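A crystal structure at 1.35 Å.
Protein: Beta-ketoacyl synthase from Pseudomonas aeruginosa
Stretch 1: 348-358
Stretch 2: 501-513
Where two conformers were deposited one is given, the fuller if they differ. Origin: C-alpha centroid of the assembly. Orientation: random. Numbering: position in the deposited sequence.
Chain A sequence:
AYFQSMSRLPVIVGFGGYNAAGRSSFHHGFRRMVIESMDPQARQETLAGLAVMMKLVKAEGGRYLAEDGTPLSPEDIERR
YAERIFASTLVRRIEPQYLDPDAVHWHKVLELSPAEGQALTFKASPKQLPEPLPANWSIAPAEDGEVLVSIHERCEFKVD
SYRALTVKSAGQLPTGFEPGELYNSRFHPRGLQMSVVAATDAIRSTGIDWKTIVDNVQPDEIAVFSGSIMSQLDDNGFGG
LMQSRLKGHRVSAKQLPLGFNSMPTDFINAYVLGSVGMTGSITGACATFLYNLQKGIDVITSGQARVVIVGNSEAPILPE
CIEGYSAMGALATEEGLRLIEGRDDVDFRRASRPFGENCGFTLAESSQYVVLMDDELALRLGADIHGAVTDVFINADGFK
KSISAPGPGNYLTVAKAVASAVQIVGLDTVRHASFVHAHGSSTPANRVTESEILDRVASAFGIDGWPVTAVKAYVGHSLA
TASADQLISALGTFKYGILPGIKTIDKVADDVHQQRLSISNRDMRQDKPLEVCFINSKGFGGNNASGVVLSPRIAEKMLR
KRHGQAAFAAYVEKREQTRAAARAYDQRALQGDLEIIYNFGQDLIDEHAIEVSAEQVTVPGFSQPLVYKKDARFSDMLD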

# COMPACT_ATOMS: atom_id res chain seq x y z
N PHE A 348 -5.87 22.13 24.05
CA PHE A 348 -5.62 21.10 23.06
C PHE A 348 -6.25 21.43 21.71
O PHE A 348 -5.89 20.84 20.72
N ARG A 349 -7.18 22.38 21.69
CA ARG A 349 -7.72 22.84 20.41
C ARG A 349 -6.68 23.55 19.57
O ARG A 349 -6.85 23.69 18.36
N ARG A 350 -5.58 23.96 20.20
CA ARG A 350 -4.49 24.62 19.48
C ARG A 350 -3.26 23.71 19.44
O ARG A 350 -2.13 24.17 19.33
N ALA A 351 -3.48 22.39 19.47
CA ALA A 351 -2.34 21.48 19.44
C ALA A 351 -1.57 21.57 18.12
O ALA A 351 -0.36 21.33 18.09
N SER A 352 -2.28 21.90 17.05
CA SER A 352 -1.71 21.96 15.71
C SER A 352 -1.53 23.41 15.27
O SER A 352 -2.50 24.13 15.01
N ARG A 353 -0.26 23.81 15.20
CA ARG A 353 0.17 25.20 15.01
C ARG A 353 1.16 25.33 13.84
O ARG A 353 2.34 25.63 14.05
N PRO A 354 0.72 24.98 12.62
CA PRO A 354 1.62 25.09 11.46
C PRO A 354 2.28 26.47 11.37
O PRO A 354 1.60 27.47 11.49
N PHE A 355 3.59 26.48 11.17
CA PHE A 355 4.38 27.70 10.99
C PHE A 355 4.49 28.61 12.21
O PHE A 355 5.12 29.65 12.13
N GLY A 356 3.91 28.19 13.34
CA GLY A 356 4.07 28.90 14.59
C GLY A 356 5.05 28.20 15.50
O GLY A 356 5.63 27.20 15.12
N GLU A 357 5.25 28.75 16.69
CA GLU A 357 5.86 27.96 17.76
C GLU A 357 5.06 26.65 17.84
O GLU A 357 3.83 26.66 17.92
N ASN A 358 5.76 25.52 17.78
CA ASN A 358 5.07 24.24 17.68
C ASN A 358 5.96 23.10 18.15
O ASN A 358 7.13 23.32 18.50
N GLY A 501 -7.25 31.18 7.46
CA GLY A 501 -6.09 31.52 8.25
C GLY A 501 -5.57 30.34 9.05
O GLY A 501 -6.24 29.32 9.19
N ILE A 502 -4.37 30.49 9.60
CA ILE A 502 -3.83 29.52 10.56
C ILE A 502 -4.19 30.09 11.93
O ILE A 502 -3.41 30.81 12.56
N LYS A 503 -5.40 29.80 12.39
CA LYS A 503 -5.96 30.54 13.53
C LYS A 503 -5.40 30.11 14.86
O LYS A 503 -5.57 30.80 15.86
N THR A 504 -4.72 28.96 14.88
CA THR A 504 -4.16 28.43 16.11
C THR A 504 -2.85 29.09 16.53
O THR A 504 -2.40 28.90 17.66
N ILE A 505 -2.22 29.86 15.64
CA ILE A 505 -0.94 30.51 15.96
C ILE A 505 -1.14 31.99 16.26
O ILE A 505 -2.08 32.62 15.76
N ASP A 506 -0.24 32.55 17.06
CA ASP A 506 -0.32 33.97 17.38
C ASP A 506 0.52 34.81 16.49
O ASP A 506 0.28 36.01 16.34
N LYS A 507 1.54 34.17 15.95
CA LYS A 507 2.39 34.74 14.95
C LYS A 507 3.27 33.62 14.42
O LYS A 507 3.40 32.54 15.01
N VAL A 508 3.87 33.91 13.29
CA VAL A 508 4.74 32.95 12.62
C VAL A 508 6.05 32.86 13.40
O VAL A 508 6.58 33.87 13.86
N ALA A 509 6.55 31.64 13.61
CA ALA A 509 7.80 31.48 14.34
C ALA A 509 8.94 32.27 13.71
O ALA A 509 9.01 32.42 12.48
N ASP A 510 9.86 32.74 14.56
CA ASP A 510 10.96 33.58 14.11
C ASP A 510 11.86 32.92 13.08
O ASP A 510 12.51 33.62 12.32
N ASP A 511 11.91 31.59 13.03
CA ASP A 511 12.83 30.91 12.11
C ASP A 511 12.19 30.54 10.78
O ASP A 511 12.82 29.93 9.93
N VAL A 512 10.92 30.90 10.58
CA VAL A 512 10.25 30.60 9.33
C VAL A 512 10.72 31.57 8.24
O VAL A 512 10.86 32.77 8.49
N HIS A 513 10.95 31.05 7.04
CA HIS A 513 11.39 31.87 5.91
C HIS A 513 10.16 32.49 5.23
O HIS A 513 9.35 31.77 4.65

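Two irregular stretches, far apart in sequence, pack side by side and bury 668 Å² between them. Polar contacts gather around Arg-350 and Thr-504, while apolar contacts center on Phe-355.

Arg-350 sets out sideways from its backbone, with chi1 m and chi2 t. Its chi3 is p, and the end of the chain comes nearer to the second stretch. There the edge of the guanidinium meets two acceptors. Arg-350 NE and Arg-350 NH2 both donate to Thr-504 O, at 2.9 Å and 3.0 Å. Arg-350 NH2 also forms a salt bridge with Asp-506 OD2 at 2.9 Å. Asp-506 has chi1 m, and its end likewise approaches the first stretch. Water 1 joins the same pair, accepting from Arg-350 NH1 (2.9 Å) and donating to Asp-506 OD2 (2.5 Å).

Thr-504 has chi1 p. This places Thr-504 OG1 2.7 Å from Ser-352 O, to which it donates a hydrogen bond. Its CG2 lies 3.9 Å from Arg-349 O.

Arg-353 is m, t, t along chi1 to chi3. Its NE makes a weak hydrogen bond to Arg-350 O, at 2.8 Å, within its own stretch. Thr-504 O lies over one face of its guanidinium. Water 2 links Arg-353 NH1 (3.2 Å) to Asp-506 OD2 (2.8 Å).

Ile-502 points toward the first stretch with chi1 m and chi2 t. Its CG2 sits 3.8 Å from Pro-354 CD. With chi2 t, Ile-502 CD1 lies at the edge of the Phe-355 ring, 4.0 Å from Phe-355 CD2. Phe-355 has chi1 m, and its CD1 is 4.2 Å from CG1 of Val-512. Val-512 also points toward the first stretch, with chi1 t. The Phe-355 backbone anchors this region: Ala-509 N donates to Phe-355 O at 2.9 Å.

Ile-505 has chi1 p and chi2 t. Its CG2 lies 3.6 Å from Arg-353 CB and 3.8 Å from Gly-356 CA. Gly-356 has no side chain, and an ideal CB here would clash with Ile-505 CG2 at 2.6 Å. Ala-509 points toward the first stretch and places CB 3.8 Å from Gly-356 C.

At the exposed margin, Glu-357 leaves the backbone sideways, with chi1 and chi2 both m, and its end comes nearer to the second stretch. Glu-357 OE2 is 3.7 Å from Ala-509 CB and 4.2 Å from Asp-510 OD2. These like charges share water 3, which donates to Glu-357 OE2 (2.5 Å) and Asp-510 OD2 (2.7 Å). Lys-507 NZ adds a long salt bridge to Asp-510 OD2 at 3.8 Å.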

# COMPACT_ATOMS: atom_id res chain seq x y z
CB PHE A 348 -6.07 19.73 23.55
CG PHE A 348 -5.21 19.18 24.64
CD1 PHE A 348 -3.95 18.73 24.36
CD2 PHE A 348 -5.66 19.14 25.96
CE1 PHE A 348 -3.13 18.23 25.37
CE2 PHE A 348 -4.85 18.64 26.96
CZ PHE A 348 -3.57 18.19 26.66
CB ARG A 349 -8.95 23.73 20.62
CG ARG A 349 -10.08 22.91 21.24
CD ARG A 349 -11.35 23.65 21.61
NE ARG A 349 -12.35 22.63 21.98
CZ ARG A 349 -12.48 22.10 23.19
NH1 ARG A 349 -11.72 22.51 24.20
NH2 ARG A 349 -13.39 21.16 23.40
CB ARG A 350 -4.15 25.96 20.14
CG ARG A 350 -5.31 26.96 20.04
CD ARG A 350 -5.01 28.24 20.78
NE ARG A 350 -3.89 28.96 20.20
CZ ARG A 350 -3.33 30.05 20.70
NH1 ARG A 350 -3.77 30.57 21.84
NH2 ARG A 350 -2.29 30.60 20.08
CB ALA A 351 -2.78 20.05 19.68
CB SER A 352 -2.58 21.19 14.74
OG SER A 352 -1.92 21.05 13.49
CB ARG A 353 0.85 25.68 16.30
CG ARG A 353 -0.11 25.89 17.46
CD ARG A 353 0.63 25.80 18.81
NE ARG A 353 -0.18 26.09 19.99
CZ ARG A 353 -0.24 27.26 20.62
NH1 ARG A 353 0.44 28.31 20.17
NH2 ARG A 353 -0.99 27.38 21.72
CB PRO A 354 0.68 24.86 10.26
CG PRO A 354 -0.50 24.13 10.83
CD PRO A 354 -0.66 24.67 12.23
CB PHE A 355 3.93 28.47 9.74
CG PHE A 355 4.08 27.65 8.49
CD1 PHE A 355 5.34 27.35 7.98
CD2 PHE A 355 2.98 27.12 7.87
CE1 PHE A 355 5.47 26.53 6.88
CE2 PHE A 355 3.10 26.32 6.75
CZ PHE A 355 4.35 26.03 6.25
CB GLU A 357 5.85 28.70 19.09
CG GLU A 357 6.61 30.01 19.08
CD GLU A 357 8.09 29.83 18.81
OE1 GLU A 357 8.67 28.83 19.30
OE2 GLU A 357 8.68 30.68 18.10
CB ASN A 358 4.47 24.01 16.27
CG ASN A 358 5.50 24.00 15.16
OD1 ASN A 358 6.67 23.67 15.38
ND2 ASN A 358 5.06 24.30 13.93
CB ILE A 502 -2.31 29.32 10.40
CG1 ILE A 502 -1.96 29.04 8.93
CG2 ILE A 502 -1.85 28.20 11.33
CD1 ILE A 502 -0.49 28.83 8.67
CB LYS A 503 -7.49 30.43 13.53
CG LYS A 503 -8.10 31.08 12.33
CD LYS A 503 -9.61 31.00 12.33
CE LYS A 503 -10.10 31.57 11.05
NZ LYS A 503 -11.18 30.76 10.48
CB THR A 504 -3.90 26.95 15.95
OG1 THR A 504 -3.08 26.76 14.79
CG2 THR A 504 -5.19 26.17 15.80
CB ILE A 505 0.14 30.29 14.86
CG1 ILE A 505 -0.15 31.10 13.60
CG2 ILE A 505 0.26 28.79 14.55
CD1 ILE A 505 0.98 31.02 12.57
CB ASP A 506 0.08 34.19 18.82
CG ASP A 506 -0.98 33.72 19.76
OD1 ASP A 506 -2.13 34.12 19.52
OD2 ASP A 506 -0.68 32.93 20.67
CB LYS A 507 3.23 35.87 15.49
CG LYS A 507 4.51 35.48 16.18
CD LYS A 507 5.53 36.61 16.09
CE LYS A 507 6.92 36.09 16.39
NZ LYS A 507 6.89 35.23 17.59
CB VAL A 508 4.94 33.41 11.16
CG1 VAL A 508 5.99 32.59 10.47
CG2 VAL A 508 3.60 33.34 10.41
CB ALA A 509 8.19 30.00 14.48
CB ASP A 510 11.81 34.01 15.30
CG ASP A 510 11.04 34.85 16.29
OD1 ASP A 510 10.90 36.06 16.03
OD2 ASP A 510 10.56 34.30 17.31
CB ASP A 511 13.50 29.69 12.77
CG ASP A 511 12.51 28.64 13.27
OD1 ASP A 511 11.31 28.73 12.94
OD2 ASP A 511 12.97 27.70 13.98
CB VAL A 512 8.74 30.67 9.51
CG1 VAL A 512 8.02 30.64 8.17
CG2 VAL A 512 8.27 29.52 10.41
CB HIS A 513 12.13 31.01 4.90
CG HIS A 513 13.39 30.40 5.42
ND1 HIS A 513 14.51 30.20 4.63
CD2 HIS A 513 13.71 29.91 6.64
CE1 HIS A 513 15.46 29.62 5.34
NE2 HIS A 513 15.00 29.43 6.56
O HOH W 1 -2.20 32.83 22.71
O HOH W 2 1.54 31.22 21.03
O HOH W 3 10.96 31.67 17.64
O HOH W 4 3.25 31.37 17.33